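Local coordinates for putative exported protein (Bordetella pertussis, PDB 2DVZ) that probably serves as a periplasmic solute receptor of the Bug family, binding glutamate for uptake across the inner membrane, at residues Ala113-Val118 and Gln239-Gly244; Gly132-Leu137 and Thr166-Val171. One frame throughout, in Å; residues are numbered along the deposited sequence.

Interaction 1: Ala113-Val118 and Gln239-Gly244. With GLU (glutamic acid), chain G.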
loop_
_atom_site.group_PDB
_atom_site.type_symbol
_atom_site.label_atom_id
_atom_site.label_comp_id
_atom_site.label_asym_id
_atom_site.label_seq_id
_atom_site.Cartn_x
_atom_site.Cartn_y
_atom_site.Cartn_z
ATOM N N ALA A 113 -1.186 -3.997 9.399
ATOM C CA ALA A 113 -1.801 -2.682 9.643
ATOM C C ALA A 113 -2.745 -2.294 8.546
ATOM O O ALA A 113 -2.542 -2.587 7.343
ATOM C CB ALA A 113 -0.741 -1.608 9.815
ATOM N N ASN A 114 -3.785 -1.604 8.970
ATOM C CA ASN A 114 -4.596 -0.869 8.056
ATOM C C ASN A 114 -3.991 0.513 7.823
ATOM O O ASN A 114 -3.505 1.135 8.749
ATOM C CB ASN A 114 -6.009 -0.828 8.593
ATOM C CG ASN A 114 -6.665 -2.178 8.538
ATOM O OD1 ASN A 114 -6.960 -2.702 7.457
ATOM N ND2 ASN A 114 -6.936 -2.743 9.694
ATOM N N THR A 115 -4.023 0.991 6.581
ATOM C CA THR A 115 -3.248 2.160 6.160
ATOM C C THR A 115 -4.038 3.131 5.284
ATOM O O THR A 115 -4.776 2.715 4.361
ATOM C CB THR A 115 -1.971 1.717 5.456
ATOM O OG1 THR A 115 -1.241 0.864 6.334
ATOM C CG2 THR A 115 -1.096 2.860 5.117
ATOM N N ALA A 116 -3.878 4.427 5.588
ATOM C CA ALA A 116 -4.554 5.494 4.844
ATOM C C ALA A 116 -3.848 5.729 3.534
ATOM O O ALA A 116 -2.618 5.635 3.454
ATOM C CB ALA A 116 -4.575 6.814 5.659
ATOM N N ASN A 117 -4.640 6.025 2.510
ATOM C CA ASN A 117 -4.118 6.603 1.283
ATOM C C ASN A 117 -4.289 8.135 1.301
ATOM O O ASN A 117 -5.007 8.691 2.154
ATOM C CB ASN A 117 -4.761 5.966 0.054
ATOM C CG ASN A 117 -4.251 4.563 -0.237
ATOM O OD1 ASN A 117 -4.776 3.881 -1.133
ATOM N ND2 ASN A 117 -3.233 4.126 0.485
ATOM N N VAL A 118 -3.587 8.808 0.403
ATOM C CA VAL A 118 -3.514 10.265 0.412
ATOM C C VAL A 118 -3.352 10.770 -1.000
ATOM O O VAL A 118 -2.628 10.162 -1.770
ATOM C CB VAL A 118 -2.345 10.795 1.315
ATOM C CG1 VAL A 118 -0.901 10.351 0.807
ATOM C CG2 VAL A 118 -2.479 12.329 1.582
ATOM N N GLN A 239 -11.357 4.734 0.535
ATOM C CA GLN A 239 -10.915 3.342 0.747
ATOM C C GLN A 239 -9.442 3.240 1.182
ATOM O O GLN A 239 -8.530 3.558 0.429
ATOM C CB GLN A 239 -11.141 2.506 -0.515
ATOM C CG GLN A 239 -12.597 2.415 -0.926
ATOM C CD GLN A 239 -13.448 1.450 -0.043
ATOM O OE1 GLN A 239 -12.949 0.833 0.938
ATOM N NE2 GLN A 239 -14.756 1.345 -0.388
ATOM N N PRO A 240 -9.200 2.823 2.420
ATOM C CA PRO A 240 -7.805 2.573 2.775
ATOM C C PRO A 240 -7.265 1.253 2.220
ATOM O O PRO A 240 -7.990 0.471 1.577
ATOM C CB PRO A 240 -7.836 2.538 4.293
ATOM C CG PRO A 240 -9.274 2.263 4.668
ATOM C CD PRO A 240 -10.141 2.622 3.535
ATOM N N VAL A 241 -5.986 1.031 2.482
ATOM C CA VAL A 241 -5.299 -0.212 2.134
ATOM C C VAL A 241 -4.809 -0.910 3.432
ATOM O O VAL A 241 -5.290 -0.597 4.549
ATOM C CB VAL A 241 -4.155 0.050 1.099
ATOM C CG1 VAL A 241 -4.724 0.633 -0.166
ATOM C CG2 VAL A 241 -3.011 0.925 1.670
ATOM N N TRP A 242 -3.881 -1.853 3.280
ATOM C CA TRP A 242 -3.316 -2.607 4.393
ATOM C C TRP A 242 -2.032 -3.286 3.939
ATOM O O TRP A 242 -1.757 -3.377 2.729
ATOM C CB TRP A 242 -4.293 -3.636 5.036
ATOM C CG TRP A 242 -5.199 -4.476 4.090
ATOM C CD1 TRP A 242 -6.550 -4.505 4.116
ATOM C CD2 TRP A 242 -4.797 -5.386 3.033
ATOM N NE1 TRP A 242 -7.030 -5.365 3.164
ATOM C CE2 TRP A 242 -5.979 -5.940 2.495
ATOM C CE3 TRP A 242 -3.553 -5.796 2.508
ATOM C CZ2 TRP A 242 -5.981 -6.854 1.398
ATOM C CZ3 TRP A 242 -3.542 -6.716 1.395
ATOM C CH2 TRP A 242 -4.764 -7.232 0.868
ATOM N N TYR A 243 -1.248 -3.704 4.929
ATOM C CA TYR A 243 -0.002 -4.433 4.741
ATOM C C TYR A 243 0.019 -5.660 5.644
ATOM O O TYR A 243 -0.292 -5.563 6.813
ATOM C CB TYR A 243 1.212 -3.511 5.030
ATOM C CG TYR A 243 1.190 -2.370 4.051
ATOM C CD1 TYR A 243 1.806 -2.504 2.790
ATOM C CD2 TYR A 243 0.477 -1.186 4.340
ATOM C CE1 TYR A 243 1.736 -1.475 1.848
ATOM C CE2 TYR A 243 0.428 -0.136 3.415
ATOM C CZ TYR A 243 1.037 -0.290 2.169
ATOM O OH TYR A 243 0.965 0.730 1.245
ATOM N N GLY A 244 0.394 -6.810 5.099
ATOM C CA GLY A 244 0.422 -8.023 5.896
ATOM C C GLY A 244 1.485 -9.017 5.477
ATOM O O GLY A 244 2.292 -8.752 4.582
HETATM N N GLU G . 1.244 0.857 -3.952
HETATM C CA GLU G . 1.682 -0.143 -2.959
HETATM C C GLU G . 0.514 -0.716 -2.174
HETATM O O GLU G . 0.362 -0.579 -0.956
HETATM C CB GLU G . 2.792 0.418 -2.077
HETATM C CG GLU G . 3.855 1.176 -2.892
HETATM C CD GLU G . 5.232 1.135 -2.296
HETATM O OE1 GLU G . 5.370 0.483 -1.239
HETATM O OE2 GLU G . 6.197 1.730 -2.894
HETATM O OXT GLU G . -0.314 -1.412 -2.785
HETATM O O HOH W 1 -7.783 -1.006 5.360
HETATM O O HOH W 2 -7.790 4.902 -1.728
#
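Tyr243 and Thr115 lie on the same face of a short antiparallel pairing and meet at about a right angle. The ring leaves the strand with CG anti to its carbonyl carbon (chi1 -62°), and Thr115 comes up to the ring's edge, OG1 3.3 Å from Tyr243 CD2 and CB lying in the ring plane. A beta-branched residue suits this spot: its small side chain abuts the ring edge, while OG1 is hydrogen-bonded to Ser281. With Thr115 at its edge, the phenol sends OH to GLU O, 2.6 Å away, in a weak hydrogen bond. Val241 shares this face, and the amide of Asn117 crosses its two methyls, ND2 standing 3.4 Å from Val241 CG2. On the other face Asn114 holds OD1 at the edge of the Trp242 ring, the amide and indole planes 69° apart. Water 1 donates to Asn114 OD1 and to Val241 O.

Backbone bonds fix this order. Ala113 pairs with Tyr243 and Thr115 with Val241 through two hydrogen bonds each; Val241 N to Thr115 O is the shortest at 2.8 Å and runs nearly along the C=O axis. Thr115 N instead reaches Val241 O from above the carbonyl plane. Pro240, lacking an N-H, suits the point just before the strand, where its CB rests 3.1 Å from Thr115 O. Strand 241-248 thus brings Tyr243 to the glutamate, with strand 106-121 as its antiparallel neighbour, in a type 2 periplasmic binding protein fold.

Interaction 2: Gly132-Leu137 and Thr166-Val171. With CD (cadmium ion), chain D; CD (cadmium ion), chain E.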
loop_
_atom_site.group_PDB
_atom_site.type_symbol
_atom_site.label_atom_id
_atom_site.label_comp_id
_atom_site.label_asym_id
_atom_site.label_seq_id
_atom_site.Cartn_x
_atom_site.Cartn_y
_atom_site.Cartn_z
ATOM N N GLY A 132 -10.694 23.808 -4.148
ATOM C CA GLY A 132 -9.899 24.586 -5.110
ATOM C C GLY A 132 -8.945 23.732 -5.952
ATOM O O GLY A 132 -8.506 24.124 -7.055
ATOM N N PHE A 133 -8.591 22.586 -5.375
ATOM C CA PHE A 133 -7.850 21.526 -6.018
ATOM C C PHE A 133 -8.593 21.015 -7.277
ATOM O O PHE A 133 -8.077 21.064 -8.394
ATOM C CB PHE A 133 -7.602 20.434 -4.957
ATOM C CG PHE A 133 -6.874 19.219 -5.463
ATOM C CD1 PHE A 133 -7.360 17.942 -5.163
ATOM C CD2 PHE A 133 -5.695 19.340 -6.238
ATOM C CE1 PHE A 133 -6.674 16.787 -5.609
ATOM C CE2 PHE A 133 -5.003 18.185 -6.706
ATOM C CZ PHE A 133 -5.488 16.916 -6.377
ATOM N N LEU A 134 -9.828 20.582 -7.086
ATOM C CA LEU A 134 -10.699 20.229 -8.189
ATOM C C LEU A 134 -10.904 21.347 -9.208
ATOM O O LEU A 134 -10.785 21.105 -10.386
ATOM C CB LEU A 134 -12.052 19.745 -7.641
ATOM C CG LEU A 134 -12.050 18.434 -6.851
ATOM C CD1 LEU A 134 -13.473 17.932 -6.766
ATOM C CD2 LEU A 134 -11.163 17.397 -7.552
ATOM N N GLU A 135 -11.222 22.557 -8.749
ATOM C CA GLU A 135 -11.363 23.714 -9.618
ATOM C C GLU A 135 -10.175 23.874 -10.550
ATOM O O GLU A 135 -10.371 23.883 -11.768
ATOM C CB GLU A 135 -11.574 24.978 -8.813
ATOM C CG GLU A 135 -13.008 25.138 -8.374
ATOM C CD GLU A 135 -13.179 26.083 -7.214
ATOM O OE1 GLU A 135 -12.302 26.937 -7.030
ATOM O OE2 GLU A 135 -14.190 25.977 -6.482
ATOM N N GLU A 136 -8.968 23.986 -9.978
ATOM C CA GLU A 136 -7.696 24.076 -10.730
ATOM C C GLU A 136 -7.512 22.955 -11.793
ATOM O O GLU A 136 -7.115 23.232 -12.936
ATOM C CB GLU A 136 -6.512 24.106 -9.740
ATOM C CG GLU A 136 -5.083 24.029 -10.331
ATOM C CD GLU A 136 -4.675 25.205 -11.233
ATOM O OE1 GLU A 136 -5.304 26.294 -11.176
ATOM O OE2 GLU A 136 -3.691 25.050 -12.016
ATOM N N LEU A 137 -7.802 21.710 -11.423
ATOM C CA LEU A 137 -7.669 20.572 -12.362
ATOM C C LEU A 137 -8.694 20.627 -13.492
ATOM O O LEU A 137 -8.396 20.233 -14.607
ATOM C CB LEU A 137 -7.825 19.233 -11.626
ATOM C CG LEU A 137 -6.808 18.839 -10.551
ATOM C CD1 LEU A 137 -7.166 17.452 -10.038
ATOM C CD2 LEU A 137 -5.350 18.865 -11.079
ATOM N N THR A 166 -14.395 12.537 -10.038
ATOM C CA THR A 166 -14.339 13.987 -9.929
ATOM C C THR A 166 -14.461 14.605 -11.307
ATOM O O THR A 166 -14.629 15.791 -11.411
ATOM C CB THR A 166 -13.040 14.516 -9.206
ATOM O OG1 THR A 166 -11.878 14.134 -9.955
ATOM C CG2 THR A 166 -12.891 13.972 -7.796
ATOM N N GLY A 167 -14.399 13.828 -12.379
ATOM C CA GLY A 167 -14.433 14.435 -13.706
ATOM C C GLY A 167 -13.189 15.278 -13.978
ATOM O O GLY A 167 -13.272 16.408 -14.481
ATOM N N THR A 168 -12.026 14.731 -13.633
ATOM C CA THR A 168 -10.775 15.391 -13.921
ATOM C C THR A 168 -9.955 14.544 -14.881
ATOM O O THR A 168 -10.288 13.375 -15.118
ATOM C CB THR A 168 -10.007 15.759 -12.626
ATOM O OG1 THR A 168 -9.871 14.592 -11.825
ATOM C CG2 THR A 168 -10.775 16.863 -11.799
ATOM N N ASP A 169 -8.915 15.156 -15.460
ATOM C CA ASP A 169 -8.062 14.544 -16.485
ATOM C C ASP A 169 -6.664 14.952 -16.122
ATOM O O ASP A 169 -6.296 16.119 -16.186
ATOM C CB ASP A 169 -8.458 15.039 -17.890
ATOM C CG ASP A 169 -7.479 14.621 -19.003
ATOM O OD1 ASP A 169 -6.392 14.031 -18.752
ATOM O OD2 ASP A 169 -7.807 14.906 -20.177
ATOM N N ILE A 170 -5.896 13.958 -15.697
ATOM C CA ILE A 170 -4.567 14.155 -15.147
ATOM C C ILE A 170 -3.803 12.961 -15.618
ATOM O O ILE A 170 -4.397 11.882 -15.817
ATOM C CB ILE A 170 -4.546 14.370 -13.563
ATOM C CG1 ILE A 170 -5.475 13.407 -12.817
ATOM C CG2 ILE A 170 -5.148 15.707 -13.220
ATOM C CD1 ILE A 170 -5.766 13.817 -11.295
ATOM N N VAL A 171 -2.510 13.161 -15.852
ATOM C CA VAL A 171 -1.704 12.182 -16.564
ATOM C C VAL A 171 -0.891 11.310 -15.626
ATOM O O VAL A 171 -0.087 11.799 -14.834
ATOM C CB VAL A 171 -0.777 12.832 -17.656
ATOM C CG1 VAL A 171 0.063 11.749 -18.353
ATOM C CG2 VAL A 171 -1.620 13.586 -18.685
HETATM CD CD CD D . -11.668 28.542 -5.293
HETATM CD CD CD E . -5.191 28.327 -12.225
HETATM O O HOH W 3 -3.258 27.637 -13.160
HETATM O O HOH W 4 -9.392 18.077 -15.571
HETATM O O HOH W 5 -11.671 27.013 -3.165
HETATM O O HOH W 6 -7.594 29.260 -11.200
HETATM O O HOH W 7 -3.786 29.691 -10.677
#
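Leu137 points from helix 130-138 toward the segment beyond helix 154-166, and its branches divide the work. CB lies 3.8 Å from Thr168 CG2, CD2 is equally far from Ile170 CG2, and CD1 reaches the methyls of both while sitting over one face of the Phe133 ring, toward its rim. With CG anti to the carbonyl carbon (chi1 -63°), the leucine fork opens toward two beta-branched residues whose CG2 methyls face it. One turn earlier, Leu134 crosses Thr166 at about a right angle, with CD2 3.8 Å from Thr166 CB. All of these direct meetings are van der Waals contacts between carbons, so leucines suit the helix side and residues carrying a methyl suit the other.

The threonines can serve here because their hydroxyls turn to one another. Each OG1 takes the crowded position between backbone N and carbonyl carbon, leaving CG2 for the leucines; Thr168 OG1 donates to Thr166 OG1 over 2.8 Å, and Thr166 OG1 is also bonded to Phe162 O. Between them Gly167 turns the chain with positive phi (66°), a conformation that glycine adopts easily, as helix 154-166 ends. Water 4 links the backbones, donating to Leu137 O and accepting from Asp169 N.

Further out, Phe162 touches Leu134, Leu137, Thr168 and Ile170. Glu135 and Glu136 lead elsewhere: OE1 of each binds a cadmium ion, Glu136 OE1 at 2.3 Å with waters 3, 6 and 7 around the metal. The contact packs helix 130-138 against the helix-to-strand turn between helix 154-166 and strand 171-174, an element of the alternating alpha/beta architecture of periplasmic binding proteins.

The two interactions have centres 24 Å apart and their nearest atoms stay about 8 Å from each other, so they do not touch. Interaction 1 lies close to the centre of the molecule (about 6 Å from its own centre), at the glutamate site; interaction 2 is centred about 23 Å from that point, away from the annotated sites. Strand 106-121 is followed in the chain by helix 130-138, and in sequence both segments of interaction 2 fall between Ala113-Val118 and Gln239-Gly244. Strand 106-121 links the two regions: it pairs with strand 241-248 at interaction 1, and Val119 and Val121 near its far end touch Phe133 of helix 130-138.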